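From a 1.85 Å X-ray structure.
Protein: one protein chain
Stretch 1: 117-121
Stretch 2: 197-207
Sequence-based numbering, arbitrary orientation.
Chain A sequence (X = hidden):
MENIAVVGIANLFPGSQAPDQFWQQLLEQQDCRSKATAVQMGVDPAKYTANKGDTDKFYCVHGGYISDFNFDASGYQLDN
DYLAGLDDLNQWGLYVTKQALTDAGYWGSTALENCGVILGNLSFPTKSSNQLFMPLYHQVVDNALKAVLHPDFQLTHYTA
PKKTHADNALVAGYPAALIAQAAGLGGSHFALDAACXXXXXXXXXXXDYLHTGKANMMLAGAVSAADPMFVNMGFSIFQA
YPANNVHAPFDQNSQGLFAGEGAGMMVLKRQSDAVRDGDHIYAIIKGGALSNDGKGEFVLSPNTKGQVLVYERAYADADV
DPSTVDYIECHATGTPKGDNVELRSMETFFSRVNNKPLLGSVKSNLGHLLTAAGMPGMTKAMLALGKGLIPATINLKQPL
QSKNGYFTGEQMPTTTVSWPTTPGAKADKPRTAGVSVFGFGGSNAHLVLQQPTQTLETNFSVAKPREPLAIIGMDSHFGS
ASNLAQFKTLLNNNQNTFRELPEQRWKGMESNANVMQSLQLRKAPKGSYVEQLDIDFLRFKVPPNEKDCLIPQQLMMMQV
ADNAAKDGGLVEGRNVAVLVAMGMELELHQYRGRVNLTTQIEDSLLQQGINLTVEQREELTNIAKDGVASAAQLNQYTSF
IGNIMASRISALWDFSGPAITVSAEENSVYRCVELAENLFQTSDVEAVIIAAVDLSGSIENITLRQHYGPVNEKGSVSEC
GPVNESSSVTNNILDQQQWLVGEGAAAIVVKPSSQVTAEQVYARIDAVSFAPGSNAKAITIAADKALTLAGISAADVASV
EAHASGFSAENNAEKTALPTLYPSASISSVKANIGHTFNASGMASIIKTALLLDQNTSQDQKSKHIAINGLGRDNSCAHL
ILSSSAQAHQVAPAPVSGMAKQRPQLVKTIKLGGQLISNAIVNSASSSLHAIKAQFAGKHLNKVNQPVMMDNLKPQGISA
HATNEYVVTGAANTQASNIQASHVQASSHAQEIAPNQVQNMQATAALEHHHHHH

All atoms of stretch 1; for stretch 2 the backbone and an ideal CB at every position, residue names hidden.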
ATOM      1  N   VAL A 117      -3.445  -6.023 -14.068  1.00 14.55           N
ATOM      2  CA  VAL A 117      -2.256  -6.215 -13.227  1.00 12.38           C
ATOM      3  C   VAL A 117      -2.612  -5.920 -11.772  1.00 16.45           C
ATOM      4  O   VAL A 117      -3.270  -4.923 -11.479  1.00 13.80           O
ATOM      5  CB  VAL A 117      -1.055  -5.364 -13.694  1.00 15.92           C
ATOM      6  CG1 VAL A 117      -1.439  -3.883 -13.882  1.00 16.52           C
ATOM      7  CG2 VAL A 117       0.135  -5.532 -12.726  1.00 15.56           C
ATOM      8  N   ILE A 118      -2.197  -6.809 -10.862  1.00 13.41           N
ATOM      9  CA  ILE A 118      -2.314  -6.588  -9.419  1.00 13.80           C
ATOM     10  C   ILE A 118      -0.915  -6.649  -8.816  1.00 14.97           C
ATOM     11  O   ILE A 118      -0.198  -7.640  -8.994  1.00 14.90           O
ATOM     12  CB  ILE A 118      -3.261  -7.608  -8.750  1.00 12.96           C
ATOM     13  CG1 ILE A 118      -4.668  -7.478  -9.346  1.00 13.97           C
ATOM     14  CG2 ILE A 118      -3.314  -7.374  -7.243  1.00 11.36           C
ATOM     15  CD1 ILE A 118      -5.642  -8.576  -8.881  1.00 15.21           C
ATOM     16  N   LEU A 119      -0.527  -5.599  -8.085  1.00 12.10           N
ATOM     17  CA  LEU A 119       0.858  -5.419  -7.656  1.00 11.23           C
ATOM     18  C   LEU A 119       0.916  -5.308  -6.138  1.00 12.87           C
ATOM     19  O   LEU A 119       0.342  -4.375  -5.577  1.00 12.35           O
ATOM     20  CB  LEU A 119       1.451  -4.150  -8.287  1.00 11.18           C
ATOM     21  CG  LEU A 119       2.883  -3.778  -7.895  1.00 14.49           C
ATOM     22  CD1 LEU A 119       3.846  -4.743  -8.569  1.00 15.43           C
ATOM     23  CD2 LEU A 119       3.178  -2.312  -8.287  1.00 16.48           C
ATOM     24  N   GLY A 120       1.619  -6.227  -5.477  1.00 13.54           N
ATOM     25  CA  GLY A 120       1.910  -6.028  -4.059  1.00 11.47           C
ATOM     26  C   GLY A 120       2.968  -4.944  -3.880  1.00 14.35           C
ATOM     27  O   GLY A 120       3.943  -4.870  -4.634  1.00 14.00           O
ATOM     28  N   ASN A 121       2.781  -4.087  -2.865  1.00 12.83           N
ATOM     29  CA  ASN A 121       3.654  -2.921  -2.736  1.00 12.24           C
ATOM     30  C   ASN A 121       3.589  -2.366  -1.312  1.00 16.42           C
ATOM     31  O   ASN A 121       2.541  -2.421  -0.667  1.00 16.41           O
ATOM     32  CB  ASN A 121       3.248  -1.842  -3.752  1.00 16.73           C
ATOM     33  CG  ASN A 121       4.232  -0.694  -3.825  1.00 17.55           C
ATOM     34  OD1 ASN A 121       5.399  -0.824  -3.459  1.00 16.81           O
ATOM     35  ND2 ASN A 121       3.751   0.460  -4.289  1.00 17.12           N
ATOM     36  N   UNK A 197       2.697 -11.196   2.915  1.00 16.14           N
ATOM     37  CA  UNK A 197       1.888 -12.082   2.092  1.00 17.52           C
ATOM     38  C   UNK A 197       1.420 -11.432   0.793  1.00 18.74           C
ATOM     39  O   UNK A 197       0.677 -12.070   0.035  1.00 17.15           O
ATOM     40  CB  UNK A 197       0.674 -12.559   2.892  1.00 17.52           C
ATOM     41  N   UNK A 198       1.833 -10.186   0.517  1.00 17.71           N
ATOM     42  CA  UNK A 198       1.265  -9.441  -0.604  1.00 14.26           C
ATOM     43  C   UNK A 198       1.465 -10.137  -1.947  1.00 15.59           C
ATOM     44  O   UNK A 198       0.601 -10.019  -2.822  1.00 14.40           O
ATOM     45  CB  UNK A 198       1.883  -8.042  -0.659  1.00 14.26           C
ATOM     46  N   UNK A 199       2.591 -10.833  -2.150  1.00 14.05           N
ATOM     47  CA  UNK A 199       2.817 -11.494  -3.441  1.00 15.52           C
ATOM     48  C   UNK A 199       1.774 -12.572  -3.708  1.00 16.27           C
ATOM     49  O   UNK A 199       1.266 -12.701  -4.833  1.00 16.45           O
ATOM     50  CB  UNK A 199       4.218 -12.107  -3.486  1.00 15.52           C
ATOM     51  N   UNK A 200       1.450 -13.368  -2.699  1.00 16.67           N
ATOM     52  CA  UNK A 200       0.468 -14.421  -2.922  1.00 16.71           C
ATOM     53  C   UNK A 200      -0.955 -13.898  -2.885  1.00 17.43           C
ATOM     54  O   UNK A 200      -1.829 -14.481  -3.533  1.00 15.78           O
ATOM     55  CB  UNK A 200       0.637 -15.527  -1.878  1.00 16.71           C
ATOM     56  N   UNK A 201      -1.213 -12.824  -2.134  1.00 13.76           N
ATOM     57  CA  UNK A 201      -2.492 -12.129  -2.282  1.00 14.57           C
ATOM     58  C   UNK A 201      -2.700 -11.658  -3.718  1.00 14.70           C
ATOM     59  O   UNK A 201      -3.793 -11.812  -4.281  1.00 13.64           O
ATOM     60  CB  UNK A 201      -2.565 -10.938  -1.324  1.00 14.57           C
ATOM     61  N   UNK A 202      -1.674 -11.049  -4.318  1.00 12.76           N
ATOM     62  CA  UNK A 202      -1.806 -10.568  -5.693  1.00 12.66           C
ATOM     63  C   UNK A 202      -2.082 -11.709  -6.667  1.00 14.33           C
ATOM     64  O   UNK A 202      -2.929 -11.583  -7.567  1.00 12.81           O
ATOM     65  CB  UNK A 202      -0.539  -9.821  -6.114  1.00 12.66           C
ATOM     66  N   UNK A 203      -1.364 -12.821  -6.521  1.00 13.12           N
ATOM     67  CA  UNK A 203      -1.570 -13.950  -7.434  1.00 16.06           C
ATOM     68  C   UNK A 203      -2.975 -14.527  -7.268  1.00 17.52           C
ATOM     69  O   UNK A 203      -3.697 -14.752  -8.256  1.00 16.32           O
ATOM     70  CB  UNK A 203      -0.521 -15.037  -7.190  1.00 16.06           C
ATOM     71  N   UNK A 204      -3.394 -14.745  -6.019  1.00 15.36           N
ATOM     72  CA  UNK A 204      -4.713 -15.309  -5.763  1.00 15.87           C
ATOM     73  C   UNK A 204      -5.818 -14.395  -6.292  1.00 17.15           C
ATOM     74  O   UNK A 204      -6.751 -14.855  -6.955  1.00 14.93           O
ATOM     75  CB  UNK A 204      -4.902 -15.552  -4.264  1.00 15.87           C
ATOM     76  N   UNK A 205      -5.731 -13.087  -6.026  1.00 14.92           N
ATOM     77  CA  UNK A 205      -6.776 -12.200  -6.534  1.00 13.66           C
ATOM     78  C   UNK A 205      -6.727 -12.081  -8.049  1.00 15.95           C
ATOM     79  O   UNK A 205      -7.768 -11.875  -8.690  1.00 16.29           O
ATOM     80  CB  UNK A 205      -6.647 -10.813  -5.901  1.00 13.66           C
ATOM     81  N   UNK A 206      -5.546 -12.207  -8.651  1.00 13.73           N
ATOM     82  CA  UNK A 206      -5.488 -12.169 -10.109  1.00 16.94           C
ATOM     83  C   UNK A 206      -6.144 -13.409 -10.709  1.00 15.76           C
ATOM     84  O   UNK A 206      -6.850 -13.314 -11.725  1.00 16.61           O
ATOM     85  CB  UNK A 206      -4.038 -12.055 -10.584  1.00 16.94           C
ATOM     86  N   UNK A 207      -5.945 -14.579 -10.079  1.00 15.91           N
ATOM     87  CA  UNK A 207      -6.701 -15.771 -10.466  1.00 16.46           C
ATOM     88  C   UNK A 207      -8.204 -15.538 -10.358  1.00 18.41           C
ATOM     89  O   UNK A 207      -8.963 -15.942 -11.253  1.00 17.63           O
ATOM     90  CB  UNK A 207      -6.295 -16.962  -9.596  1.00 16.46           C
TER

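Strand 117-120 and helix 198-207 run nearly antiparallel, at 165° between their directions, and their axes approach to 7.2 Å.

Position 197 precedes the helix, and its ideal CB has nothing of stretch 1 within 5.5 Å; the strand sets no preference here. It is Ala197.

At position 198 the CA-to-CB bond points toward the strand, and the ideal CB lies 4.0 Å from Gly120 CA. Because glycine carries no side chain, the helix can come this near; a CB on Gly120 would clash with that of 198. A small residue such as alanine, serine or cysteine suits the site. The deposited residue is Ser198, with CB 3.9 Å from Gly120 CA and chi1 in the m well.

Positions 199 and 200 are not in contact with stretch 1, and many residues would fit as far as the strand is concerned. They are Ser199, which points away and whose OG is hydrogen-bonded elsewhere in the structure, and Cys200. At 201 the CB points sideways, where a large side chain could pass clear of the strand; Tyr201 does so, its end leading away.

Position 202 faces the strand squarely, its ideal CB 3.6 Å from Ile118 O and 4.2 Å from Gly120 N. So close to the strand backbone a small side chain suits, alanine, serine or cysteine, and a short polar one has an acceptor one turn back in the carbonyl O of position 198. Ser202 is found. Its OG approaches Gly120 N to 3.2 Å, but the angle is poor and no hydrogen bond forms; instead Ser202 OG donates to Ser198 O at 2.9 Å. Ser202 OG, satisfied within the helix, also packs against the strand, 3.8 Å from Ile118 CG2.

Positions 203 and 204 point away from stretch 1, which therefore places little restriction on them. They are Val203, with chi1 t, and Lys204, a long side chain that extends clear of the strand.

At 205 the bond turns toward the strand again, and the ideal CB is 3.9 Å from Ile118 CD1. An apolar residue is expected, perhaps leucine, methionine or alanine. Leu205 contributes its CB to this contact at 3.9 Å from Ile118 CD1. At 206 the CA-to-CB bond points toward the strand and the ideal CB is 4.2 Å from Ile118 CD1, so a small apolar side chain would suit, though others might fit by turning past the methyl. Ala206 has its CB 4.2 Å from Ile118 CD1, and Ile118 CD1 is also 3.6 Å from Ala206 N.

Position 207 points away, leaving its choice free of the strand; it is Cys207.

Stretch 2, residues 197-207: ASSCYSVKLAC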
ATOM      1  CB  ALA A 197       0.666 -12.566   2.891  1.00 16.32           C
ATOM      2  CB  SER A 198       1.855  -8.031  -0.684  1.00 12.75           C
ATOM      3  OG  SER A 198       1.725  -7.351   0.545  1.00 13.88           O
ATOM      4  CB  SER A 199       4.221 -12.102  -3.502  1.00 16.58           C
ATOM      5  OG  SER A 199       5.241 -11.108  -3.432  1.00 16.57           O
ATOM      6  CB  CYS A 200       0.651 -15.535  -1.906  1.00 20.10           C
ATOM      7  SG  CYS A 200       2.326 -16.261  -2.076  1.00 23.06           S
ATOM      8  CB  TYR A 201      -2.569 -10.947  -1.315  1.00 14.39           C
ATOM      9  CG  TYR A 201      -3.125 -11.355   0.040  1.00 14.87           C
ATOM     10  CD1 TYR A 201      -2.423 -12.228   0.861  1.00 16.55           C
ATOM     11  CD2 TYR A 201      -4.357 -10.874   0.489  1.00 14.87           C
ATOM     12  CE1 TYR A 201      -2.920 -12.617   2.102  1.00 15.78           C
ATOM     13  CE2 TYR A 201      -4.875 -11.267   1.718  1.00 13.80           C
ATOM     14  CZ  TYR A 201      -4.145 -12.140   2.518  1.00 19.00           C
ATOM     15  OH  TYR A 201      -4.626 -12.535   3.742  1.00 17.87           O
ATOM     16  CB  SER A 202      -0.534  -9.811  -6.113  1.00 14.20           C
ATOM     17  OG  SER A 202      -0.358  -8.694  -5.257  1.00 23.78           O
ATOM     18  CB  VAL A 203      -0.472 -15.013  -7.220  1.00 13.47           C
ATOM     19  CG1 VAL A 203      -0.836 -16.332  -7.933  1.00 15.71           C
ATOM     20  CG2 VAL A 203       0.867 -14.453  -7.727  1.00 12.79           C
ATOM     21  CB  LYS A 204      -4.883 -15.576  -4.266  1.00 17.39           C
ATOM     22  CG  LYS A 204      -6.260 -16.106  -3.868  1.00 19.86           C
ATOM     23  CD  LYS A 204      -6.567 -17.416  -4.589  1.00 28.05           C
ATOM     24  CE  LYS A 204      -7.998 -17.921  -4.299  1.00 30.81           C
ATOM     25  NZ  LYS A 204      -8.983 -16.825  -4.064  1.00 34.61           N
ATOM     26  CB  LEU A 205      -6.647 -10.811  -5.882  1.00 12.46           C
ATOM     27  CG  LEU A 205      -6.905 -10.791  -4.381  1.00 14.70           C
ATOM     28  CD1 LEU A 205      -6.763  -9.353  -3.878  1.00 17.14           C
ATOM     29  CD2 LEU A 205      -8.286 -11.333  -4.027  1.00 18.70           C
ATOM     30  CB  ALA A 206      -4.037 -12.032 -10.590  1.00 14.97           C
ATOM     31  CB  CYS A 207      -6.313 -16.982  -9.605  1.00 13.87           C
ATOM     32  SG  CYS A 207      -4.605 -17.527  -9.772  1.00 20.64           S
TER
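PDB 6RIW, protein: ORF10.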